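Local coordinates for cell surface protein (Faecalibacterium prausnitzii A2-165, PDB 4GT6), which is of unknown function but, as a leucine-rich repeat segment of a larger bacterial cell surface protein, probably binds other proteins, at residues A40-G45 against Y49-I54; T117-L122 against E131-C136; Y233-Y238 against F247-G252. All blocks are in the same frame, centred on the assembly; numbering follows the deposited sequence.

Interaction 1 (A40-G45 against Y49-I54). With EDO (1,2-ethanediol), chain Q; EDO (1,2-ethanediol), chain O.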
loop_
_atom_site.group_PDB
_atom_site.type_symbol
_atom_site.label_atom_id
_atom_site.label_comp_id
_atom_site.label_asym_id
_atom_site.label_seq_id
_atom_site.Cartn_x
_atom_site.Cartn_y
_atom_site.Cartn_z
ATOM N N ALA A 40 10.427 30.668 13.856
ATOM C CA ALA A 40 11.508 29.969 14.568
ATOM C C ALA A 40 11.380 30.197 16.075
ATOM O O ALA A 40 11.875 29.400 16.887
ATOM C CB ALA A 40 12.860 30.457 14.078
ATOM N N GLN A 41 10.775 31.322 16.441
ATOM C CA GLN A 41 10.591 31.699 17.840
ATOM C C GLN A 41 9.271 32.452 18.038
ATOM O O GLN A 41 8.790 33.126 17.120
ATOM C CB GLN A 41 11.782 32.545 18.367
ATOM C CG GLN A 41 11.998 33.897 17.689
ATOM C CD GLN A 41 13.069 34.748 18.352
ATOM O OE1 GLN A 41 14.154 34.274 18.734
ATOM N NE2 GLN A 41 12.782 36.036 18.501
ATOM N N VAL A 42 8.684 32.292 19.232
ATOM C CA VAL A 42 7.469 32.989 19.663
ATOM C C VAL A 42 7.760 33.615 21.028
ATOM O O VAL A 42 8.609 33.113 21.780
ATOM C CB VAL A 42 6.187 32.109 19.683
ATOM C CG1 VAL A 42 5.758 31.712 18.263
ATOM C CG2 VAL A 42 6.361 30.875 20.572
ATOM N N THR A 43 7.054 34.696 21.339
ATOM C CA THR A 43 7.230 35.400 22.609
ATOM C C THR A 43 5.968 35.288 23.453
ATOM O O THR A 43 4.852 35.399 22.933
ATOM C CB THR A 43 7.614 36.874 22.351
ATOM O OG1 THR A 43 8.824 36.892 21.593
ATOM C CG2 THR A 43 7.826 37.679 23.655
ATOM N N HIS A 44 6.163 35.051 24.761
ATOM C CA HIS A 44 5.104 35.090 25.757
ATOM C C HIS A 44 5.667 35.647 27.069
ATOM O O HIS A 44 6.620 35.101 27.626
ATOM C CB HIS A 44 4.404 33.742 25.981
ATOM C CG HIS A 44 3.278 33.882 26.958
ATOM N ND1 HIS A 44 3.350 33.326 28.226
ATOM C CD2 HIS A 44 2.156 34.641 26.874
ATOM C CE1 HIS A 44 2.244 33.710 28.845
ATOM N NE2 HIS A 44 1.500 34.510 28.075
ATOM N N GLY A 45 5.090 36.750 27.527
ATOM C CA GLY A 45 5.537 37.407 28.751
ATOM C C GLY A 45 6.968 37.890 28.637
ATOM O O GLY A 45 7.322 38.563 27.665
ATOM N N TYR A 49 10.514 31.671 23.116
ATOM C CA TYR A 49 10.464 30.232 22.995
ATOM C C TYR A 49 10.812 29.804 21.602
ATOM O O TYR A 49 10.093 30.165 20.686
ATOM C CB TYR A 49 9.049 29.699 23.338
ATOM C CG TYR A 49 8.646 29.979 24.765
ATOM C CD1 TYR A 49 8.098 31.210 25.129
ATOM C CD2 TYR A 49 8.821 29.022 25.757
ATOM C CE1 TYR A 49 7.776 31.492 26.457
ATOM C CE2 TYR A 49 8.506 29.292 27.087
ATOM C CZ TYR A 49 7.950 30.522 27.426
ATOM O OH TYR A 49 7.638 30.790 28.735
ATOM N N PRO A 50 11.834 28.960 21.395
ATOM C CA PRO A 50 12.013 28.369 20.047
ATOM C C PRO A 50 10.831 27.456 19.721
ATOM O O PRO A 50 10.293 26.800 20.623
ATOM C CB PRO A 50 13.306 27.529 20.193
ATOM C CG PRO A 50 13.934 28.002 21.465
ATOM C CD PRO A 50 12.792 28.387 22.356
ATOM N N VAL A 51 10.411 27.404 18.447
ATOM C CA VAL A 51 9.303 26.531 18.029
ATOM C C VAL A 51 9.870 25.145 17.674
ATOM O O VAL A 51 10.551 24.997 16.658
ATOM C CB VAL A 51 8.520 27.179 16.864
ATOM C CG1 VAL A 51 7.494 26.213 16.269
ATOM C CG2 VAL A 51 7.844 28.475 17.332
ATOM N N SER A 52 9.568 24.135 18.498
ATOM C CA SER A 52 10.098 22.771 18.306
ATOM C C SER A 52 9.112 21.851 17.598
ATOM O O SER A 52 9.504 20.768 17.143
ATOM C CB SER A 52 10.476 22.150 19.656
ATOM O OG SER A 52 9.307 22.032 20.452
ATOM N N LYS A 53 7.835 22.265 17.494
ATOM C CA LYS A 53 6.847 21.373 16.901
ATOM C C LYS A 53 5.734 22.106 16.193
ATOM O O LYS A 53 5.266 23.153 16.656
ATOM C CB LYS A 53 6.242 20.463 18.017
ATOM C CG LYS A 53 5.099 19.544 17.544
ATOM C CD LYS A 53 4.621 18.606 18.663
ATOM C CE LYS A 53 3.485 17.696 18.205
ATOM N NZ LYS A 53 2.981 16.920 19.386
ATOM N N ILE A 54 5.312 21.538 15.052
ATOM C CA ILE A 54 4.090 21.971 14.353
ATOM C C ILE A 54 3.019 21.053 14.898
ATOM O O ILE A 54 3.081 19.843 14.676
ATOM C CB ILE A 54 4.234 21.887 12.825
ATOM C CG1 ILE A 54 5.364 22.847 12.339
ATOM C CG2 ILE A 54 2.857 22.226 12.162
ATOM C CD1 ILE A 54 5.837 22.534 10.931
HETATM C C1 EDO Q . 4.558 39.522 21.111
HETATM O O1 EDO Q . 3.780 39.596 19.927
HETATM C C2 EDO Q . 3.757 38.776 22.204
HETATM O O2 EDO Q . 3.462 37.464 21.754
HETATM C C1 EDO O . 12.220 39.460 25.260
HETATM O O1 EDO O . 12.592 38.207 25.810
HETATM C C2 EDO O . 10.684 39.536 25.118
HETATM O O2 EDO O . 10.063 39.351 26.380
HETATM O O HOH W 1 6.203 32.854 29.344
#
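V42 and Y49 form the hydrogen-bonded pair of a short antiparallel ladder, and they illustrate how a hairpin can be tight on one flank and open on the other. V42 N reaches Y49 O at 2.9 Å, while Y49 N returns to V42 O at 2.7 Å in an almost straight bond. Two residues further along, V51 N donates to A40 O, coming from well above the carbonyl plane. On the buried side, V42 CG2 lies 4.0 Å from Y49 CB and V42 CG1 meets V51 CG2, the valine crossing both neighbours at about a right angle; F16, L18 and A24 continue this packing. Q41 and P50, a non-hydrogen-bonded pair, occupy the exposed face, where the amide of Q41 leads away from the partner strand. Toward the turn, direct contact thins and a water takes over: the Y49 ring offers its edge to H44 O, and one water links Y49 OH (2.6 Å) to both H44 O and H44 ND1, while the H44 ring stacks on Y9 and an ethanediol, probably from the crystallisation liquor, donates to T43 O. With strand 47-54 running on parallel to 24-29 and 77-78, this is a beta hairpin built onto the N-terminal end of a leucine-rich repeat solenoid.

Interaction 2 (T117-L122 against E131-C136)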
loop_
_atom_site.group_PDB
_atom_site.type_symbol
_atom_site.label_atom_id
_atom_site.label_comp_id
_atom_site.label_asym_id
_atom_site.label_seq_id
_atom_site.Cartn_x
_atom_site.Cartn_y
_atom_site.Cartn_z
ATOM N N THR A 117 6.244 17.727 -4.176
ATOM C CA THR A 117 7.401 17.109 -4.857
ATOM C C THR A 117 8.707 17.221 -4.059
ATOM O O THR A 117 9.574 16.355 -4.200
ATOM C CB THR A 117 7.623 17.725 -6.253
ATOM O OG1 THR A 117 7.792 19.144 -6.139
ATOM C CG2 THR A 117 6.487 17.415 -7.216
ATOM N N ASP A 118 8.856 18.284 -3.256
ATOM C CA ASP A 118 10.086 18.550 -2.506
ATOM C C ASP A 118 9.854 18.395 -1.023
ATOM O O ASP A 118 9.138 19.202 -0.426
ATOM C CB ASP A 118 10.615 19.965 -2.825
ATOM C CG ASP A 118 10.897 20.243 -4.294
ATOM O OD1 ASP A 118 11.032 19.271 -5.072
ATOM O OD2 ASP A 118 10.994 21.432 -4.662
ATOM N N ILE A 119 10.459 17.356 -0.422
ATOM C CA ILE A 119 10.317 17.095 1.010
ATOM C C ILE A 119 11.690 16.874 1.717
ATOM O O ILE A 119 11.908 15.789 2.260
ATOM C CB ILE A 119 9.344 15.909 1.300
ATOM C CG1 ILE A 119 9.639 14.666 0.437
ATOM C CG2 ILE A 119 7.919 16.348 1.182
ATOM C CD1 ILE A 119 9.036 13.306 0.990
ATOM N N PRO A 120 12.565 17.901 1.854
ATOM C CA PRO A 120 13.839 17.697 2.605
ATOM C C PRO A 120 13.684 17.379 4.098
ATOM O O PRO A 120 14.647 16.981 4.735
ATOM C CB PRO A 120 14.551 19.040 2.462
ATOM C CG PRO A 120 13.430 20.049 2.201
ATOM C CD PRO A 120 12.498 19.269 1.299
ATOM N N ILE A 121 12.503 17.548 4.660
ATOM C CA ILE A 121 12.211 17.264 6.068
ATOM C C ILE A 121 12.470 15.765 6.428
ATOM O O ILE A 121 12.527 15.423 7.606
ATOM C CB ILE A 121 10.759 17.678 6.417
ATOM C CG1 ILE A 121 9.754 16.989 5.498
ATOM C CG2 ILE A 121 10.607 19.206 6.365
ATOM C CD1 ILE A 121 8.453 16.771 6.085
ATOM N N LEU A 122 12.636 14.889 5.420
ATOM C CA LEU A 122 12.860 13.450 5.619
ATOM C C LEU A 122 14.323 13.084 5.920
ATOM O O LEU A 122 14.598 11.989 6.412
ATOM C CB LEU A 122 12.410 12.748 4.336
ATOM C CG LEU A 122 11.462 11.582 4.472
ATOM C CD1 LEU A 122 10.203 11.955 5.243
ATOM C CD2 LEU A 122 11.104 11.054 3.136
ATOM N N GLU A 131 0.466 6.346 7.188
ATOM C CA GLU A 131 -0.096 7.109 6.065
ATOM C C GLU A 131 0.425 8.548 5.968
ATOM O O GLU A 131 -0.290 9.406 5.437
ATOM C CB GLU A 131 -1.620 7.175 6.274
ATOM C CG GLU A 131 -2.308 5.815 6.274
ATOM C CD GLU A 131 -3.785 5.950 6.582
ATOM O OE1 GLU A 131 -4.138 6.307 7.731
ATOM O OE2 GLU A 131 -4.584 5.798 5.633
ATOM N N ALA A 132 1.657 8.813 6.418
ATOM C CA ALA A 132 2.194 10.172 6.406
ATOM C C ALA A 132 2.286 10.735 4.993
ATOM O O ALA A 132 2.154 11.945 4.841
ATOM C CB ALA A 132 3.568 10.202 7.060
ATOM N N PHE A 133 2.456 9.877 3.949
ATOM C CA PHE A 133 2.557 10.397 2.584
ATOM C C PHE A 133 1.535 9.734 1.674
ATOM O O PHE A 133 1.762 9.625 0.470
ATOM C CB PHE A 133 4.001 10.224 2.046
ATOM C CG PHE A 133 4.976 11.071 2.843
ATOM C CD1 PHE A 133 5.079 12.443 2.614
ATOM C CD2 PHE A 133 5.749 10.504 3.854
ATOM C CE1 PHE A 133 5.960 13.230 3.364
ATOM C CE2 PHE A 133 6.619 11.296 4.623
ATOM C CZ PHE A 133 6.681 12.663 4.397
ATOM N N HIS A 134 0.437 9.253 2.258
ATOM C CA HIS A 134 -0.638 8.580 1.525
ATOM C C HIS A 134 -1.205 9.553 0.461
ATOM O O HIS A 134 -1.540 10.689 0.789
ATOM C CB HIS A 134 -1.712 8.119 2.532
ATOM C CG HIS A 134 -2.839 7.281 1.993
ATOM N ND1 HIS A 134 -3.738 6.666 2.854
ATOM C CD2 HIS A 134 -3.210 7.011 0.719
ATOM C CE1 HIS A 134 -4.609 6.039 2.082
ATOM N NE2 HIS A 134 -4.336 6.221 0.790
ATOM N N HIS A 135 -1.285 9.113 -0.818
ATOM C CA HIS A 135 -1.793 9.919 -1.948
ATOM C C HIS A 135 -0.925 11.171 -2.250
ATOM O O HIS A 135 -1.440 12.167 -2.783
ATOM C CB HIS A 135 -3.275 10.316 -1.765
ATOM C CG HIS A 135 -4.225 9.350 -2.415
ATOM N ND1 HIS A 135 -4.358 9.294 -3.797
ATOM C CD2 HIS A 135 -5.032 8.417 -1.857
ATOM C CE1 HIS A 135 -5.253 8.340 -4.032
ATOM N NE2 HIS A 135 -5.690 7.786 -2.896
ATOM N N CYS A 136 0.394 11.101 -1.967
ATOM C CA CYS A 136 1.330 12.122 -2.404
ATOM C C CYS A 136 1.752 11.694 -3.802
ATOM O O CYS A 136 2.835 11.154 -4.026
ATOM C CB CYS A 136 2.492 12.275 -1.434
ATOM S SG CYS A 136 2.008 13.099 0.111
#
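The hydrophobic interior of a BspA-type leucine-rich repeat solenoid is where I119 and L122 meet F133, an aliphatic pair from one loop receiving an aromatic ring from the next. The general principle is that backbone bonds join successive turns of such a coil, while inward-pointing apolar side chains join its two sides across the interior; here no hydrogen bond spans the two segments. I119 comes from the opposite direction to F133 and places CD1 3.9 Å from F133 CE1. The L122 and F133 side chains pass each other in opposite directions, with L122 CD1 3.7 Å from F133 CZ and equally near CE2, so the two methyls share the far end of the ring, both approaching it obliquely. With CG anti to its own carbonyl carbon (chi1 -65°), the F133 ring is directed from the turn toward segment 117-122. Cutting F133 back to an alanine is likely to open a gap between the two loops, leaving I119 CD1 and L122 CD1 without the ring they share. Behind the ring, a type I turn from E131 to H134 overlaps a type II turn from F133 to C136. The first is bridged by its end side chains: H134 ND1 donates to E131 OE2 at 3.0 Å, the acceptor lying in the imidazole plane. The F133 ring also meets that of F110 with the two planes nearly parallel, and L122 and A132 both touch I105, so the contact packs beside strand 104-105, its two loops flanking strand 127-128 in the chain.

Interaction 3 (Y233-Y238 against F247-G252)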
loop_
_atom_site.group_PDB
_atom_site.type_symbol
_atom_site.label_atom_id
_atom_site.label_comp_id
_atom_site.label_asym_id
_atom_site.label_seq_id
_atom_site.Cartn_x
_atom_site.Cartn_y
_atom_site.Cartn_z
ATOM N N TYR A 233 6.544 -21.446 2.589
ATOM C CA TYR A 233 6.640 -20.137 1.983
ATOM C C TYR A 233 5.272 -19.660 1.530
ATOM O O TYR A 233 4.439 -20.471 1.129
ATOM C CB TYR A 233 7.557 -20.168 0.748
ATOM C CG TYR A 233 9.021 -20.416 1.014
ATOM C CD1 TYR A 233 9.485 -21.686 1.316
ATOM C CD2 TYR A 233 9.955 -19.400 0.861
ATOM C CE1 TYR A 233 10.846 -21.942 1.486
ATOM C CE2 TYR A 233 11.320 -19.637 1.053
ATOM C CZ TYR A 233 11.762 -20.914 1.335
ATOM O OH TYR A 233 13.109 -21.155 1.502
ATOM N N ALA A 234 5.071 -18.354 1.542
ATOM C CA ALA A 234 3.904 -17.721 0.934
ATOM C C ALA A 234 4.448 -16.850 -0.185
ATOM O O ALA A 234 5.424 -16.119 0.037
ATOM C CB ALA A 234 3.125 -16.874 1.956
ATOM N N LEU A 235 3.857 -16.922 -1.380
ATOM C CA LEU A 235 4.286 -16.054 -2.482
ATOM C C LEU A 235 3.588 -14.710 -2.278
ATOM O O LEU A 235 2.359 -14.665 -2.257
ATOM C CB LEU A 235 3.905 -16.686 -3.849
ATOM C CG LEU A 235 4.618 -16.116 -5.080
ATOM C CD1 LEU A 235 4.590 -17.131 -6.221
ATOM C CD2 LEU A 235 3.970 -14.794 -5.587
ATOM N N ILE A 236 4.358 -13.628 -2.092
ATOM C CA ILE A 236 3.704 -12.361 -1.776
ATOM C C ILE A 236 3.767 -11.335 -2.922
ATOM O O ILE A 236 2.838 -10.525 -3.021
ATOM C CB ILE A 236 4.186 -11.787 -0.418
ATOM C CG1 ILE A 236 5.639 -11.303 -0.438
ATOM C CG2 ILE A 236 3.894 -12.799 0.791
ATOM C CD1 ILE A 236 6.053 -10.596 0.858
ATOM N N ARG A 237 4.799 -11.370 -3.808
ATOM C CA ARG A 237 4.845 -10.409 -4.907
ATOM C C ARG A 237 5.593 -10.953 -6.127
ATOM O O ARG A 237 6.808 -11.176 -6.088
ATOM C CB ARG A 237 5.491 -9.066 -4.457
ATOM C CG ARG A 237 5.550 -7.979 -5.526
ATOM C CD ARG A 237 4.178 -7.347 -5.798
ATOM N NE ARG A 237 3.491 -7.991 -6.929
ATOM C CZ ARG A 237 2.291 -7.634 -7.377
ATOM N NH1 ARG A 237 1.585 -6.703 -6.742
ATOM N NH2 ARG A 237 1.784 -8.206 -8.467
ATOM N N TYR A 238 4.838 -11.165 -7.206
ATOM C CA TYR A 238 5.373 -11.506 -8.522
ATOM C C TYR A 238 5.460 -10.172 -9.281
ATOM O O TYR A 238 4.475 -9.438 -9.278
ATOM C CB TYR A 238 4.482 -12.525 -9.227
ATOM C CG TYR A 238 5.023 -12.953 -10.577
ATOM C CD1 TYR A 238 4.716 -12.234 -11.734
ATOM C CD2 TYR A 238 5.783 -14.110 -10.708
ATOM C CE1 TYR A 238 5.209 -12.626 -12.979
ATOM C CE2 TYR A 238 6.258 -14.528 -11.951
ATOM C CZ TYR A 238 5.967 -13.782 -13.083
ATOM O OH TYR A 238 6.451 -14.186 -14.300
ATOM N N PHE A 247 4.948 -19.143 -15.708
ATOM C CA PHE A 247 5.586 -19.229 -14.395
ATOM C C PHE A 247 5.055 -20.452 -13.683
ATOM O O PHE A 247 3.865 -20.719 -13.743
ATOM C CB PHE A 247 5.379 -17.955 -13.545
ATOM C CG PHE A 247 6.091 -18.029 -12.201
ATOM C CD1 PHE A 247 7.486 -18.041 -12.130
ATOM C CD2 PHE A 247 5.366 -18.109 -11.011
ATOM C CE1 PHE A 247 8.143 -18.128 -10.892
ATOM C CE2 PHE A 247 6.024 -18.144 -9.770
ATOM C CZ PHE A 247 7.406 -18.179 -9.720
ATOM N N LYS A 248 5.942 -21.221 -13.059
ATOM C CA LYS A 248 5.552 -22.361 -12.242
ATOM C C LYS A 248 5.889 -22.004 -10.803
ATOM O O LYS A 248 7.059 -21.780 -10.464
ATOM C CB LYS A 248 6.250 -23.675 -12.669
ATOM C CG LYS A 248 5.827 -24.878 -11.802
ATOM C CD LYS A 248 6.466 -26.203 -12.273
ATOM C CE LYS A 248 7.931 -26.383 -11.856
ATOM N NZ LYS A 248 8.581 -27.480 -12.658
ATOM N N ILE A 249 4.868 -21.946 -9.957
ATOM C CA ILE A 249 5.082 -21.642 -8.533
ATOM C C ILE A 249 5.852 -22.837 -7.920
ATOM O O ILE A 249 5.445 -23.984 -8.101
ATOM C CB ILE A 249 3.734 -21.373 -7.825
ATOM C CG1 ILE A 249 3.082 -20.080 -8.393
ATOM C CG2 ILE A 249 3.929 -21.283 -6.291
ATOM C CD1 ILE A 249 1.587 -19.917 -8.023
ATOM N N PRO A 250 6.967 -22.594 -7.200
ATOM C CA PRO A 250 7.753 -23.729 -6.684
ATOM C C PRO A 250 7.028 -24.580 -5.664
ATOM O O PRO A 250 6.258 -24.086 -4.828
ATOM C CB PRO A 250 8.960 -23.073 -6.007
ATOM C CG PRO A 250 9.050 -21.697 -6.592
ATOM C CD PRO A 250 7.646 -21.300 -6.966
ATOM N N ASN A 251 7.328 -25.872 -5.719
ATOM C CA ASN A 251 6.913 -26.812 -4.690
ATOM C C ASN A 251 7.505 -26.296 -3.353
ATOM O O ASN A 251 8.648 -25.836 -3.333
ATOM C CB ASN A 251 7.455 -28.204 -5.026
ATOM C CG ASN A 251 7.128 -29.247 -4.003
ATOM O OD1 ASN A 251 6.066 -29.212 -3.388
ATOM N ND2 ASN A 251 8.036 -30.207 -3.806
ATOM N N GLY A 252 6.715 -26.311 -2.289
ATOM C CA GLY A 252 7.151 -25.775 -0.999
ATOM C C GLY A 252 6.450 -24.467 -0.667
ATOM O O GLY A 252 6.556 -23.973 0.462
#
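Y238 and F247 both hold CG anti to the backbone N (chi1 -178° in each), and from segments that run in nearly opposite directions these extended torsions carry the two rings past each other in opposite directions. They form an edge-to-face pair in the core of the leucine-rich repeat solenoid, a worked example of how consecutive strands are joined across its interior without being paired in one sheet. The ring planes stand at 56° with centroids 5.0 Å apart. Y238 CE2 sits over one face of F247, 3.5 Å from F247 CG, displaced from the ring centre toward the rim. L235 approaches the same phenyl ring differently, its CD1 lying at the edge, 4.0 Å from F247 CE2. That methyl also touches I249 CG1, so one branch of L235 fills the angle between the aromatic ring and the isoleucine. F247 is thus touched over a face by an aromatic edge and at its rim by an aliphatic group, which should limit its freedom to turn.

At the other end the contact thins to backbone: Y233 N makes a weak hydrogen bond to G252 O, an atom that also lies near the plane of the Y233 ring at its edge. At G252 the positive phi would press a side chain against the preceding carbonyl oxygen, which suits glycine. Around the contact, the Y238 ring stacks on F261, and I236 and R237 form a classic beta bulge opposite L224. Past that bulge R237, itself salt-bridged to D262, turns back on the next residue: NE and NH2 grip Y238 O side-on, at 2.9 Å and 3.1 Å, with the oxygen close to the guanidinium plane.

Overall arrangement
Followed from the N terminus, the three contacts come in series, none nesting within or crossing another. Interaction 1 closes a hairpin, with three residues between its segments, and pairs strand 41-44 with strand 47-54, which continues the first sheet into the repeats. Interaction 2, with centre about 25 Å from the first, closes an eight-residue connection holding strand 127-128 and joins the loops before and after that strand across the interior of the coil. Interaction 3 also spans eight residues, but lies on the other side of the chain's centre, its own centre about 55 Å from that of interaction 1; it joins the four-stranded mixed sheet to the three-stranded parallel one. All three are local closures spaced along an elongated solenoid.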